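Long-range contact in putative DD-carboxypeptidase TP_0574 (Treponema pallidum, PDB 1O75), which binds penicillin and shows zinc-stimulated carboxypeptidase activity on synthetic depsipeptides, and may thereby lower peptidoglycan cross-linking: residues F174-G188 and M192-S204. The protein carries 2 engineered substitutions. Residues are numbered along the deposited sequence; the frame is centred on the assembly and turned at random.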
ATOM      1  N   PHE B 174     -13.851 -35.628   9.406  1.00 44.10           N
ATOM      2  CA  PHE B 174     -13.542 -34.483   8.554  1.00 44.04           C
ATOM      3  C   PHE B 174     -14.607 -33.399   8.598  1.00 43.83           C
ATOM      4  O   PHE B 174     -14.735 -32.609   7.660  1.00 42.57           O
ATOM      5  CB  PHE B 174     -13.334 -34.944   7.102  1.00 42.35           C
ATOM      6  CG  PHE B 174     -12.243 -35.967   6.949  1.00 40.86           C
ATOM      7  CD1 PHE B 174     -12.537 -37.330   6.975  1.00 41.99           C
ATOM      8  CD2 PHE B 174     -10.912 -35.573   6.838  1.00 40.38           C
ATOM      9  CE1 PHE B 174     -11.516 -38.289   6.895  1.00 41.10           C
ATOM     10  CE2 PHE B 174      -9.883 -36.518   6.759  1.00 40.56           C
ATOM     11  CZ  PHE B 174     -10.184 -37.883   6.788  1.00 40.34           C
ATOM     12  N   HIS B 175     -15.374 -33.372   9.686  1.00 43.68           N
ATOM     13  CA  HIS B 175     -16.420 -32.379   9.870  1.00 45.49           C
ATOM     14  C   HIS B 175     -17.270 -32.185   8.632  1.00 43.96           C
ATOM     15  O   HIS B 175     -17.629 -31.065   8.284  1.00 44.48           O
ATOM     16  CB  HIS B 175     -15.799 -31.046  10.297  1.00 49.87           C
ATOM     17  CG  HIS B 175     -15.005 -31.135  11.566  1.00 57.30           C
ATOM     18  ND1 HIS B 175     -14.331 -30.059  12.105  1.00 59.97           N
ATOM     19  CD2 HIS B 175     -14.767 -32.181  12.396  1.00 59.26           C
ATOM     20  CE1 HIS B 175     -13.709 -30.438  13.209  1.00 60.34           C
ATOM     21  NE2 HIS B 175     -13.958 -31.721  13.407  1.00 60.61           N
ATOM     22  N   PHE B 176     -17.594 -33.281   7.958  1.00 42.98           N
ATOM     23  CA  PHE B 176     -18.415 -33.196   6.766  1.00 42.72           C
ATOM     24  C   PHE B 176     -19.805 -32.674   7.086  1.00 44.13           C
ATOM     25  O   PHE B 176     -20.436 -33.119   8.046  1.00 43.63           O
ATOM     26  CB  PHE B 176     -18.547 -34.567   6.101  1.00 41.91           C
ATOM     27  CG  PHE B 176     -19.430 -34.563   4.891  1.00 40.69           C
ATOM     28  CD1 PHE B 176     -19.109 -33.777   3.779  1.00 39.42           C
ATOM     29  CD2 PHE B 176     -20.598 -35.322   4.864  1.00 40.31           C
ATOM     30  CE1 PHE B 176     -19.937 -33.742   2.657  1.00 37.70           C
ATOM     31  CE2 PHE B 176     -21.436 -35.297   3.749  1.00 41.86           C
ATOM     32  CZ  PHE B 176     -21.107 -34.501   2.638  1.00 41.14           C
ATOM     33  N   VAL B 177     -20.272 -31.738   6.266  1.00 44.90           N
ATOM     34  CA  VAL B 177     -21.597 -31.149   6.407  1.00 46.61           C
ATOM     35  C   VAL B 177     -22.203 -31.037   5.013  1.00 46.65           C
ATOM     36  O   VAL B 177     -21.636 -30.373   4.144  1.00 43.77           O
ATOM     37  CB  VAL B 177     -21.522 -29.735   7.019  1.00 48.52           C
ATOM     38  CG1 VAL B 177     -22.901 -29.095   7.013  1.00 48.96           C
ATOM     39  CG2 VAL B 177     -20.967 -29.811   8.431  1.00 48.82           C
ATOM     40  N   GLU B 178     -23.342 -31.688   4.790  1.00 46.98           N
ATOM     41  CA  GLU B 178     -23.975 -31.629   3.479  1.00 49.62           C
ATOM     42  C   GLU B 178     -24.306 -30.193   3.143  1.00 49.24           C
ATOM     43  O   GLU B 178     -24.554 -29.390   4.035  1.00 50.82           O
ATOM     44  CB  GLU B 178     -25.247 -32.482   3.439  1.00 51.50           C
ATOM     45  CG  GLU B 178     -24.987 -33.979   3.373  1.00 54.13           C
ATOM     46  CD  GLU B 178     -26.248 -34.789   3.071  1.00 56.94           C
ATOM     47  OE1 GLU B 178     -26.894 -34.552   2.026  1.00 57.05           O
ATOM     48  OE2 GLU B 178     -26.589 -35.673   3.881  1.00 59.84           O
ATOM     49  N   ASP B 179     -24.314 -29.868   1.856  1.00 49.09           N
ATOM     50  CA  ASP B 179     -24.604 -28.506   1.429  1.00 51.01           C
ATOM     51  C   ASP B 179     -25.109 -28.491  -0.010  1.00 52.36           C
ATOM     52  O   ASP B 179     -24.397 -28.904  -0.929  1.00 53.92           O
ATOM     53  CB  ASP B 179     -23.340 -27.658   1.548  1.00 50.91           C
ATOM     54  CG  ASP B 179     -23.623 -26.177   1.445  1.00 51.46           C
ATOM     55  OD1 ASP B 179     -24.267 -25.753   0.462  1.00 52.18           O
ATOM     56  OD2 ASP B 179     -23.195 -25.438   2.353  1.00 51.31           O
ATOM     57  N   SER B 180     -26.332 -28.010  -0.205  1.00 51.94           N
ATOM     58  CA  SER B 180     -26.940 -27.969  -1.534  1.00 53.20           C
ATOM     59  C   SER B 180     -26.176 -27.125  -2.548  1.00 52.94           C
ATOM     60  O   SER B 180     -26.471 -27.167  -3.738  1.00 53.56           O
ATOM     61  CB  SER B 180     -28.373 -27.447  -1.443  1.00 54.87           C
ATOM     62  OG  SER B 180     -28.384 -26.068  -1.103  1.00 56.28           O
ATOM     63  N   ARG B 181     -25.218 -26.336  -2.086  1.00 52.36           N
ATOM     64  CA  ARG B 181     -24.429 -25.519  -2.999  1.00 51.26           C
ATOM     65  C   ARG B 181     -23.378 -26.387  -3.709  1.00 49.85           C
ATOM     66  O   ARG B 181     -22.886 -26.036  -4.785  1.00 49.26           O
ATOM     67  CB  ARG B 181     -23.754 -24.385  -2.231  1.00 52.00           C
ATOM     68  CG  ARG B 181     -24.747 -23.373  -1.674  1.00 55.52           C
ATOM     69  CD  ARG B 181     -24.055 -22.319  -0.845  1.00 54.62           C
ATOM     70  NE  ARG B 181     -23.525 -22.872   0.393  1.00 56.96           N
ATOM     71  CZ  ARG B 181     -22.795 -22.177   1.258  1.00 58.20           C
ATOM     72  NH1 ARG B 181     -22.507 -20.905   1.008  1.00 58.06           N
ATOM     73  NH2 ARG B 181     -22.369 -22.746   2.379  1.00 58.15           N
ATOM     74  N   VAL B 182     -23.043 -27.523  -3.102  1.00 47.90           N
ATOM     75  CA  VAL B 182     -22.068 -28.444  -3.687  1.00 46.43           C
ATOM     76  C   VAL B 182     -22.767 -29.592  -4.426  1.00 46.70           C
ATOM     77  O   VAL B 182     -23.583 -30.294  -3.839  1.00 46.11           O
ATOM     78  CB  VAL B 182     -21.164 -29.055  -2.605  1.00 44.18           C
ATOM     79  CG1 VAL B 182     -20.114 -29.956  -3.254  1.00 43.15           C
ATOM     80  CG2 VAL B 182     -20.495 -27.941  -1.795  1.00 42.93           C
ATOM     81  N   THR B 183     -22.437 -29.773  -5.704  1.00 45.80           N
ATOM     82  CA  THR B 183     -23.006 -30.840  -6.533  1.00 46.36           C
ATOM     83  C   THR B 183     -21.881 -31.562  -7.285  1.00 47.75           C
ATOM     84  O   THR B 183     -20.703 -31.228  -7.127  1.00 46.11           O
ATOM     85  CB  THR B 183     -23.973 -30.284  -7.591  1.00 46.18           C
ATOM     86  OG1 THR B 183     -23.223 -29.603  -8.604  1.00 46.95           O
ATOM     87  CG2 THR B 183     -24.958 -29.306  -6.957  1.00 45.72           C
ATOM     88  N   GLU B 184     -22.238 -32.535  -8.122  1.00 47.09           N
ATOM     89  CA  GLU B 184     -21.229 -33.278  -8.876  1.00 47.10           C
ATOM     90  C   GLU B 184     -20.490 -32.386  -9.874  1.00 44.46           C
ATOM     91  O   GLU B 184     -19.433 -32.752 -10.370  1.00 45.23           O
ATOM     92  CB  GLU B 184     -21.876 -34.449  -9.633  1.00 49.83           C
ATOM     93  CG  GLU B 184     -22.662 -34.028 -10.865  1.00 53.83           C
ATOM     94  CD  GLU B 184     -23.385 -35.186 -11.534  1.00 58.81           C
ATOM     95  OE1 GLU B 184     -22.743 -36.237 -11.772  1.00 59.00           O
ATOM     96  OE2 GLU B 184     -24.595 -35.034 -11.831  1.00 59.92           O
ATOM     97  N   ASN B 185     -21.046 -31.220 -10.175  1.00 43.20           N
ATOM     98  CA  ASN B 185     -20.419 -30.315 -11.135  1.00 42.66           C
ATOM     99  C   ASN B 185     -19.602 -29.185 -10.506  1.00 40.13           C
ATOM    100  O   ASN B 185     -19.098 -28.323 -11.219  1.00 39.86           O
ATOM    101  CB  ASN B 185     -21.486 -29.689 -12.029  1.00 45.66           C
ATOM    102  CG  ASN B 185     -22.185 -30.710 -12.904  1.00 50.00           C
ATOM    103  OD1 ASN B 185     -23.390 -30.611 -13.137  1.00 51.68           O
ATOM    104  ND2 ASN B 185     -21.430 -31.692 -13.403  1.00 49.88           N
ATOM    105  N   THR B 186     -19.480 -29.193  -9.185  1.00 37.34           N
ATOM    106  CA  THR B 186     -18.757 -28.143  -8.469  1.00 37.08           C
ATOM    107  C   THR B 186     -17.267 -28.096  -8.798  1.00 34.94           C
ATOM    108  O   THR B 186     -16.586 -29.120  -8.763  1.00 34.83           O
ATOM    109  CB  THR B 186     -18.923 -28.324  -6.961  1.00 37.07           C
ATOM    110  OG1 THR B 186     -20.311 -28.178  -6.633  1.00 37.56           O
ATOM    111  CG2 THR B 186     -18.094 -27.272  -6.180  1.00 36.70           C
ATOM    112  N   ASN B 187     -16.764 -26.906  -9.100  1.00 32.98           N
ATOM    113  CA  ASN B 187     -15.354 -26.769  -9.423  1.00 33.51           C
ATOM    114  C   ASN B 187     -14.491 -27.049  -8.205  1.00 32.90           C
ATOM    115  O   ASN B 187     -14.631 -26.385  -7.174  1.00 33.82           O
ATOM    116  CB  ASN B 187     -15.056 -25.361  -9.942  1.00 32.19           C
ATOM    117  CG  ASN B 187     -13.610 -25.198 -10.378  1.00 34.06           C
ATOM    118  OD1 ASN B 187     -13.066 -26.047 -11.093  1.00 32.34           O
ATOM    119  ND2 ASN B 187     -12.986 -24.100  -9.971  1.00 28.17           N
ATOM    120  N   GLY B 188     -13.599 -28.035  -8.311  1.00 31.92           N
ATOM    121  CA  GLY B 188     -12.715 -28.336  -7.195  1.00 28.75           C
ATOM    122  C   GLY B 188     -13.171 -29.484  -6.325  1.00 29.68           C
ATOM    123  O   GLY B 188     -12.552 -29.785  -5.310  1.00 28.11           O
ATOM    124  N   MET B 192     -14.202 -38.525  -1.613  1.00 36.62           N
ATOM    125  CA  MET B 192     -13.654 -39.305  -0.511  1.00 38.14           C
ATOM    126  C   MET B 192     -13.473 -40.714  -1.058  1.00 37.99           C
ATOM    127  O   MET B 192     -14.427 -41.297  -1.565  1.00 36.69           O
ATOM    128  CB  MET B 192     -14.611 -39.294   0.684  1.00 38.86           C
ATOM    129  CG  MET B 192     -13.990 -39.836   1.948  1.00 40.66           C
ATOM    130  SD  MET B 192     -15.023 -39.526   3.397  1.00 43.29           S
ATOM    131  CE  MET B 192     -13.903 -39.950   4.676  1.00 36.48           C
ATOM    132  N   LEU B 193     -12.245 -41.230  -0.986  1.00 38.17           N
ATOM    133  CA  LEU B 193     -11.913 -42.555  -1.516  1.00 40.81           C
ATOM    134  C   LEU B 193     -11.944 -43.651  -0.461  1.00 42.70           C
ATOM    135  O   LEU B 193     -12.336 -44.784  -0.744  1.00 44.32           O
ATOM    136  CB  LEU B 193     -10.523 -42.531  -2.162  1.00 38.66           C
ATOM    137  CG  LEU B 193     -10.366 -41.555  -3.333  1.00 39.26           C
ATOM    138  CD1 LEU B 193      -8.894 -41.384  -3.691  1.00 37.00           C
ATOM    139  CD2 LEU B 193     -11.167 -42.067  -4.510  1.00 36.59           C
ATOM    140  N   THR B 194     -11.498 -43.322   0.742  1.00 41.76           N
ATOM    141  CA  THR B 194     -11.494 -44.282   1.827  1.00 43.02           C
ATOM    142  C   THR B 194     -11.825 -43.523   3.099  1.00 44.77           C
ATOM    143  O   THR B 194     -12.084 -42.317   3.066  1.00 44.16           O
ATOM    144  CB  THR B 194     -10.129 -44.958   2.007  1.00 41.67           C
ATOM    145  OG1 THR B 194      -9.176 -43.989   2.447  1.00 42.21           O
ATOM    146  CG2 THR B 194      -9.651 -45.582   0.691  1.00 43.68           C
ATOM    147  N   GLU B 195     -11.801 -44.228   4.219  1.00 44.56           N
ATOM    148  CA  GLU B 195     -12.111 -43.624   5.502  1.00 46.89           C
ATOM    149  C   GLU B 195     -11.161 -42.475   5.836  1.00 45.40           C
ATOM    150  O   GLU B 195     -11.453 -41.647   6.697  1.00 44.21           O
ATOM    151  CB  GLU B 195     -12.017 -44.688   6.590  1.00 49.38           C
ATOM    152  CG  GLU B 195     -10.615 -45.184   6.820  1.00 54.80           C
ATOM    153  CD  GLU B 195     -10.575 -46.348   7.787  1.00 60.66           C
ATOM    154  OE1 GLU B 195     -11.276 -46.282   8.818  1.00 62.56           O
ATOM    155  OE2 GLU B 195      -9.837 -47.323   7.518  1.00 63.39           O
ATOM    156  N   ASP B 196     -10.018 -42.420   5.162  1.00 44.32           N
ATOM    157  CA  ASP B 196      -9.067 -41.358   5.465  1.00 43.81           C
ATOM    158  C   ASP B 196      -8.328 -40.788   4.257  1.00 41.13           C
ATOM    159  O   ASP B 196      -7.169 -40.397   4.378  1.00 41.06           O
ATOM    160  CB  ASP B 196      -8.053 -41.871   6.483  1.00 45.86           C
ATOM    161  CG  ASP B 196      -7.131 -42.921   5.902  1.00 50.50           C
ATOM    162  OD1 ASP B 196      -7.388 -43.378   4.760  1.00 50.62           O
ATOM    163  OD2 ASP B 196      -6.150 -43.290   6.586  1.00 52.39           O
ATOM    164  N   SER B 197      -8.985 -40.727   3.101  1.00 38.69           N
ATOM    165  CA  SER B 197      -8.314 -40.191   1.910  1.00 38.20           C
ATOM    166  C   SER B 197      -9.290 -39.633   0.886  1.00 36.20           C
ATOM    167  O   SER B 197     -10.404 -40.150   0.723  1.00 34.74           O
ATOM    168  CB  SER B 197      -7.446 -41.277   1.259  1.00 39.06           C
ATOM    169  OG  SER B 197      -8.230 -42.216   0.535  1.00 42.90           O
ATOM    170  N   PHE B 198      -8.875 -38.563   0.204  1.00 33.23           N
ATOM    171  CA  PHE B 198      -9.707 -37.933  -0.813  1.00 31.76           C
ATOM    172  C   PHE B 198      -8.949 -37.841  -2.128  1.00 30.98           C
ATOM    173  O   PHE B 198      -7.729 -37.730  -2.144  1.00 28.13           O
ATOM    174  CB  PHE B 198     -10.133 -36.524  -0.371  1.00 33.82           C
ATOM    175  CG  PHE B 198     -11.001 -36.510   0.866  1.00 35.47           C
ATOM    176  CD1 PHE B 198     -10.446 -36.716   2.126  1.00 34.27           C
ATOM    177  CD2 PHE B 198     -12.378 -36.298   0.760  1.00 34.58           C
ATOM    178  CE1 PHE B 198     -11.259 -36.706   3.279  1.00 34.01           C
ATOM    179  CE2 PHE B 198     -13.186 -36.289   1.887  1.00 35.92           C
ATOM    180  CZ  PHE B 198     -12.623 -36.494   3.154  1.00 34.24           C
ATOM    181  N   SER B 199      -9.695 -37.876  -3.223  1.00 30.99           N
ATOM    182  CA  SER B 199      -9.130 -37.827  -4.561  1.00 30.93           C
ATOM    183  C   SER B 199      -8.674 -36.438  -4.983  1.00 32.28           C
ATOM    184  O   SER B 199      -8.942 -35.441  -4.292  1.00 30.78           O
ATOM    185  CB  SER B 199     -10.185 -38.265  -5.555  1.00 29.53           C
ATOM    186  OG  SER B 199     -11.089 -37.201  -5.799  1.00 31.28           O
ATOM    187  N   ALA B 200      -8.007 -36.386  -6.138  1.00 29.63           N
ATOM    188  CA  ALA B 200      -7.594 -35.124  -6.725  1.00 29.83           C
ATOM    189  C   ALA B 200      -8.911 -34.436  -7.059  1.00 30.63           C
ATOM    190  O   ALA B 200      -9.909 -35.103  -7.345  1.00 29.47           O
ATOM    191  CB  ALA B 200      -6.796 -35.359  -8.026  1.00 29.63           C
ATOM    192  N   ARG B 201      -8.903 -33.103  -7.052  1.00 30.17           N
ATOM    193  CA  ARG B 201     -10.090 -32.318  -7.333  1.00 28.74           C
ATOM    194  C   ARG B 201     -10.471 -32.384  -8.803  1.00 31.27           C
ATOM    195  O   ARG B 201      -9.619 -32.538  -9.674  1.00 29.72           O
ATOM    196  CB  ARG B 201      -9.842 -30.841  -6.935  1.00 27.59           C
ATOM    197  CG  ARG B 201      -8.696 -30.157  -7.750  1.00 27.56           C
ATOM    198  CD  ARG B 201      -8.219 -28.847  -7.063  1.00 29.18           C
ATOM    199  NE  ARG B 201      -9.261 -27.816  -7.093  1.00 26.61           N
ATOM    200  CZ  ARG B 201      -9.402 -26.954  -8.090  1.00 27.49           C
ATOM    201  NH1 ARG B 201      -8.563 -26.991  -9.126  1.00 24.88           N
ATOM    202  NH2 ARG B 201     -10.384 -26.063  -8.065  1.00 27.24           N
ATOM    203  N   LYS B 202     -11.761 -32.258  -9.081  1.00 31.23           N
ATOM    204  CA  LYS B 202     -12.227 -32.259 -10.445  1.00 33.35           C
ATOM    205  C   LYS B 202     -12.449 -30.803 -10.843  1.00 32.27           C
ATOM    206  O   LYS B 202     -13.106 -30.063 -10.129  1.00 33.40           O
ATOM    207  CB  LYS B 202     -13.540 -33.041 -10.546  1.00 36.65           C
ATOM    208  CG  LYS B 202     -14.116 -33.108 -11.944  1.00 40.72           C
ATOM    209  CD  LYS B 202     -15.197 -34.182 -12.009  1.00 47.84           C
ATOM    210  CE  LYS B 202     -16.099 -33.954 -13.205  1.00 51.45           C
ATOM    211  NZ  LYS B 202     -15.296 -33.701 -14.448  1.00 55.76           N
ATOM    212  N   VAL B 203     -11.896 -30.390 -11.973  1.00 31.67           N
ATOM    213  CA  VAL B 203     -12.061 -29.025 -12.437  1.00 33.66           C
ATOM    214  C   VAL B 203     -13.314 -28.896 -13.298  1.00 36.35           C
ATOM    215  O   VAL B 203     -13.579 -29.751 -14.147  1.00 35.46           O
ATOM    216  CB  VAL B 203     -10.851 -28.569 -13.301  1.00 33.54           C
ATOM    217  CG1 VAL B 203     -11.116 -27.182 -13.866  1.00 33.32           C
ATOM    218  CG2 VAL B 203      -9.558 -28.578 -12.466  1.00 32.23           C
ATOM    219  N   SER B 204     -14.075 -27.829 -13.084  1.00 36.77           N
ATOM    220  CA  SER B 204     -15.273 -27.575 -13.888  1.00 39.25           C
ATOM    221  C   SER B 204     -15.075 -26.284 -14.667  1.00 41.23           C
ATOM    222  O   SER B 204     -14.496 -25.319 -14.159  1.00 42.86           O
ATOM    223  CB  SER B 204     -16.512 -27.420 -13.002  1.00 39.89           C
ATOM    224  OG  SER B 204     -17.559 -26.833 -13.750  1.00 43.19           O
TER
HETATM  225  O   HOH W   1     -12.262 -24.784  -6.364  1.00 31.50           O
HETATM  226  O   HOH W   2     -10.736 -27.655  -4.390  1.00 31.36           O
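Two separate patches join these segments at the mixed sheet of the Tp47 domain a region: an edge-to-face aromatic pair with Met192, formed where Phe174 packs on the hairpin of strands 190-194 and 197-198, and a set of backbone and side-chain hydrogen bonds between Asn187-Gly188 and Arg201-Ser204. In the first, Phe198 turns its edge to the face of Phe174 in a T-shaped stack, the planes at 84° and the centroids 4.9 Å apart. Phe198 CE1 lies over the centre of the Phe174 ring, while the carbonyl O of Glu195, in the hairpin turn, meets the rim at Phe174 CE1, 3.4 Å away in the ring plane. The extended side chain of Met192 brings CE to 3.7 Å from the same CE1, and Met192 CG packs on a face of Phe198.

At the second site, Gly188 N donates to Lys202 O (2.8 Å). With CG anti to the backbone N (chi1 -176°), Asn187 holds OD1 against Ser204 N at 2.9 Å in a nearly straight bond (170°); its ND2 is bonded to Tyr322 O and Asp324 OD1. The Arg201 guanidinium passes Gly188, NH2 coming within 3.4 Å of CA, where the glycine has no side chain to obstruct it. At the guanidinium edge, one water accepts from NE and donates to Gly188 O; a second accepts from NH2 and lies 3.0 Å from Asn187 O. NH1 forms a salt bridge with Asp324.

Met192 and Glu195 touch helix 167-173, while Phe198 packs on Val160 and Thr186 on Pro159 of strand 143-163, the parallel neighbour of strand 190-194.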